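Local coordinates for protein fatty acid synthase 1, isoform A (Drosophila melanogaster, PDB 6FN6) that probably builds long-chain saturated fatty acids from acetyl-CoA and malonyl-CoA with NADPH, this chain holding its modifying region of dehydratase, enoylreductase and ketoreductase, at residues G645-V653 / E899-P908. Sequence-based numbering, arbitrary orientation.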
loop_
_atom_site.group_PDB
_atom_site.type_symbol
_atom_site.label_atom_id
_atom_site.label_comp_id
_atom_site.label_asym_id
_atom_site.label_seq_id
_atom_site.Cartn_x
_atom_site.Cartn_y
_atom_site.Cartn_z
ATOM N N GLY A 645 -27.179 9.108 -31.377
ATOM C CA GLY A 645 -27.607 8.840 -32.735
ATOM C C GLY A 645 -29.071 8.470 -32.853
ATOM O O GLY A 645 -29.897 8.889 -32.042
ATOM N N ARG A 646 -29.390 7.677 -33.871
ATOM C CA ARG A 646 -30.766 7.276 -34.133
ATOM C C ARG A 646 -30.962 5.768 -34.049
ATOM O O ARG A 646 -30.074 4.987 -34.393
ATOM C CB ARG A 646 -31.214 7.784 -35.503
ATOM C CG ARG A 646 -31.360 9.294 -35.561
ATOM C CD ARG A 646 -31.983 9.753 -36.864
ATOM N NE ARG A 646 -32.079 11.209 -36.928
ATOM C CZ ARG A 646 -33.038 11.924 -36.344
ATOM N NH1 ARG A 646 -33.040 13.245 -36.458
ATOM N NH2 ARG A 646 -33.995 11.327 -35.645
ATOM N N ASP A 647 -32.144 5.375 -33.587
ATOM C CA ASP A 647 -32.501 3.972 -33.434
ATOM C C ASP A 647 -32.804 3.359 -34.799
ATOM O O ASP A 647 -32.875 4.070 -35.801
ATOM C CB ASP A 647 -33.713 3.848 -32.503
ATOM C CG ASP A 647 -34.033 2.414 -32.137
ATOM O OD1 ASP A 647 -33.383 1.876 -31.217
ATOM O OD2 ASP A 647 -34.936 1.826 -32.769
ATOM N N THR A 648 -32.974 2.041 -34.839
ATOM C CA THR A 648 -33.443 1.358 -36.041
ATOM C C THR A 648 -34.752 1.967 -36.538
ATOM O O THR A 648 -35.063 1.909 -37.729
ATOM C CB THR A 648 -33.646 -0.152 -35.783
ATOM O OG1 THR A 648 -32.385 -0.768 -35.496
ATOM C CG2 THR A 648 -34.271 -0.844 -36.992
ATOM N N GLN A 649 -35.515 2.548 -35.617
ATOM C CA GLN A 649 -36.812 3.130 -35.942
ATOM C C GLN A 649 -36.749 4.660 -35.873
ATOM O O GLN A 649 -37.764 5.328 -35.675
ATOM C CB GLN A 649 -37.884 2.587 -34.997
ATOM C CG GLN A 649 -39.306 2.742 -35.516
ATOM C CD GLN A 649 -40.346 2.162 -34.572
ATOM O OE1 GLN A 649 -41.281 1.489 -35.005
ATOM N NE2 GLN A 649 -40.193 2.429 -33.279
ATOM N N GLY A 650 -35.546 5.202 -36.040
ATOM C CA GLY A 650 -35.338 6.635 -36.162
ATOM C C GLY A 650 -35.530 7.428 -34.879
ATOM O O GLY A 650 -35.605 8.656 -34.906
ATOM N N ARG A 651 -35.610 6.726 -33.755
ATOM C CA ARG A 651 -35.726 7.370 -32.451
ATOM C C ARG A 651 -34.411 8.030 -32.036
ATOM O O ARG A 651 -33.333 7.509 -32.316
ATOM C CB ARG A 651 -36.167 6.342 -31.409
ATOM C CG ARG A 651 -37.616 5.913 -31.567
ATOM C CD ARG A 651 -37.977 4.809 -30.596
ATOM N NE ARG A 651 -37.342 3.552 -30.984
ATOM C CZ ARG A 651 -37.315 2.455 -30.233
ATOM N NH1 ARG A 651 -37.881 2.446 -29.033
ATOM N NH2 ARG A 651 -36.713 1.363 -30.687
ATOM N N ARG A 652 -34.506 9.163 -31.348
ATOM C CA ARG A 652 -33.326 9.863 -30.848
ATOM C C ARG A 652 -32.802 9.176 -29.592
ATOM O O ARG A 652 -33.493 9.117 -28.575
ATOM C CB ARG A 652 -33.648 11.336 -30.567
ATOM C CG ARG A 652 -33.503 12.229 -31.795
ATOM C CD ARG A 652 -34.207 13.575 -31.649
ATOM N NE ARG A 652 -33.658 14.399 -30.570
ATOM C CZ ARG A 652 -34.239 14.595 -29.387
ATOM N NH1 ARG A 652 -35.406 14.032 -29.094
ATOM N NH2 ARG A 652 -33.646 15.369 -28.485
ATOM N N VAL A 653 -31.580 8.656 -29.674
ATOM C CA VAL A 653 -31.036 7.804 -28.624
ATOM C C VAL A 653 -29.586 8.155 -28.311
ATOM O O VAL A 653 -28.836 8.603 -29.179
ATOM C CB VAL A 653 -31.151 6.314 -29.020
ATOM C CG1 VAL A 653 -30.600 5.408 -27.919
ATOM C CG2 VAL A 653 -32.589 5.949 -29.341
ATOM N N GLU A 899 -27.225 16.724 -37.187
ATOM C CA GLU A 899 -28.551 16.337 -36.720
ATOM C C GLU A 899 -29.651 17.035 -37.521
ATOM O O GLU A 899 -29.592 18.240 -37.773
ATOM C CB GLU A 899 -28.704 16.651 -35.231
ATOM C CG GLU A 899 -30.042 16.226 -34.644
ATOM C CD GLU A 899 -30.156 16.530 -33.163
ATOM O OE1 GLU A 899 -29.182 17.053 -32.582
ATOM O OE2 GLU A 899 -31.223 16.241 -32.578
ATOM N N GLU A 900 -30.654 16.257 -37.915
ATOM C CA GLU A 900 -31.820 16.778 -38.619
ATOM C C GLU A 900 -32.547 17.821 -37.779
ATOM O O GLU A 900 -32.559 17.748 -36.549
ATOM C CB GLU A 900 -32.778 15.644 -38.991
ATOM C CG GLU A 900 -32.251 14.721 -40.078
ATOM C CD GLU A 900 -31.271 13.691 -39.554
ATOM O OE1 GLU A 900 -30.869 13.789 -38.377
ATOM O OE2 GLU A 900 -30.902 12.777 -40.322
ATOM N N ALA A 901 -33.147 18.797 -38.451
ATOM C CA ALA A 901 -33.752 19.935 -37.774
ATOM C C ALA A 901 -35.060 19.549 -37.090
ATOM O O ALA A 901 -35.783 18.668 -37.558
ATOM C CB ALA A 901 -33.990 21.065 -38.762
ATOM N N GLY A 902 -35.349 20.219 -35.976
ATOM C CA GLY A 902 -36.533 19.943 -35.183
ATOM C C GLY A 902 -36.279 19.057 -33.977
ATOM O O GLY A 902 -37.101 19.002 -33.062
ATOM N N LYS A 903 -35.134 18.376 -33.977
ATOM C CA LYS A 903 -34.779 17.405 -32.938
ATOM C C LYS A 903 -35.948 16.480 -32.597
ATOM O O LYS A 903 -36.352 16.363 -31.441
ATOM C CB LYS A 903 -34.256 18.111 -31.674
ATOM C CG LYS A 903 -35.219 19.063 -30.976
ATOM C CD LYS A 903 -34.572 19.701 -29.754
ATOM C CE LYS A 903 -33.513 20.719 -30.153
ATOM N NZ LYS A 903 -32.902 21.391 -28.977
ATOM N N LYS A 904 -36.482 15.828 -33.624
ATOM C CA LYS A 904 -37.570 14.869 -33.473
ATOM C C LYS A 904 -37.136 13.538 -34.079
ATOM O O LYS A 904 -36.065 13.446 -34.679
ATOM C CB LYS A 904 -38.861 15.373 -34.126
ATOM C CG LYS A 904 -39.345 16.711 -33.583
ATOM C CD LYS A 904 -40.307 17.406 -34.533
ATOM C CE LYS A 904 -41.608 16.629 -34.684
ATOM N NZ LYS A 904 -42.520 17.249 -35.684
ATOM N N ALA A 905 -37.965 12.510 -33.926
ATOM C CA ALA A 905 -37.656 11.202 -34.489
ATOM C C ALA A 905 -37.871 11.201 -35.998
ATOM O O ALA A 905 -38.847 11.757 -36.499
ATOM C CB ALA A 905 -38.507 10.129 -33.832
ATOM N N LEU A 906 -36.944 10.573 -36.716
ATOM C CA LEU A 906 -36.924 10.648 -38.170
ATOM C C LEU A 906 -35.951 9.632 -38.767
ATOM O O LEU A 906 -34.848 9.450 -38.259
ATOM C CB LEU A 906 -36.535 12.066 -38.592
ATOM C CG LEU A 906 -36.303 12.370 -40.069
ATOM C CD1 LEU A 906 -37.568 12.142 -40.867
ATOM C CD2 LEU A 906 -35.819 13.797 -40.228
ATOM N N GLN A 907 -36.363 8.973 -39.847
ATOM C CA GLN A 907 -35.498 8.012 -40.527
ATOM C C GLN A 907 -34.358 8.745 -41.242
ATOM O O GLN A 907 -34.606 9.700 -41.980
ATOM C CB GLN A 907 -36.303 7.170 -41.519
ATOM C CG GLN A 907 -35.596 5.895 -41.962
ATOM C CD GLN A 907 -35.459 4.886 -40.833
ATOM O OE1 GLN A 907 -36.229 4.904 -39.875
ATOM N NE2 GLN A 907 -34.470 4.004 -40.942
ATOM N N PRO A 908 -33.107 8.295 -41.043
ATOM C CA PRO A 908 -31.960 9.048 -41.568
ATOM C C PRO A 908 -31.775 8.975 -43.082
ATOM O O PRO A 908 -32.022 7.937 -43.698
ATOM C CB PRO A 908 -30.769 8.399 -40.860
ATOM C CG PRO A 908 -31.200 7.006 -40.609
ATOM C CD PRO A 908 -32.676 7.075 -40.332
#
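Arg646 reaches across to Glu900 and the backbone of 904-906, and shows how one buried guanidinium can pin a linker without regular structure to a sheet. Its chain, extended from CG to NE, carries the guanidinium to Glu900 and the backbone carbonyl of Lys904. NH1 donates to Glu900 OE1 at 2.9 Å, the core of a salt bridge to which NE adds a weak bond; the carboxylate is met from above its plane, the two planes standing 78° apart, while Glu900 OE2 turns to Tyr607 OH. NH2 meets Lys904 O at 3.1 Å in its carbonyl plane, on a lone pair, and Gly650 O tilted from that carbonyl's plane; Leu906 CB lies over one guanidinium face, toward its rim. An alanine here would probably leave Glu900 OE1 without its cationic mate and Lys904 O without this donor. At Asp647, OD2 closes an Asx turn with Gln649 N and holds Arg651 from the opposite face of the carboxylate. Gly650 O also accepts Leu906 N at 3.0 Å, which approaches from the other face of the carbonyl than Arg646 NH2; a CB on Gly650 would clash with Leu906 O. Bent at chi3 (63°), Arg652 brings its guanidinium face under Lys903 O, without a hydrogen bond, and its NE edge to Glu899 OE2 in a long salt bridge of 3.7 Å; its NH2 is held by Pro677 O and Trp680 O, and Glu899 OE1 by Met682 N. Irregular 899-908, probably linking enoylreductase to ketoreductase, thus packs on 645-653, the tip of a beta-hairpin: a type I turn with a G1 bulge at Gly650, between strands 642-646 and 652-656.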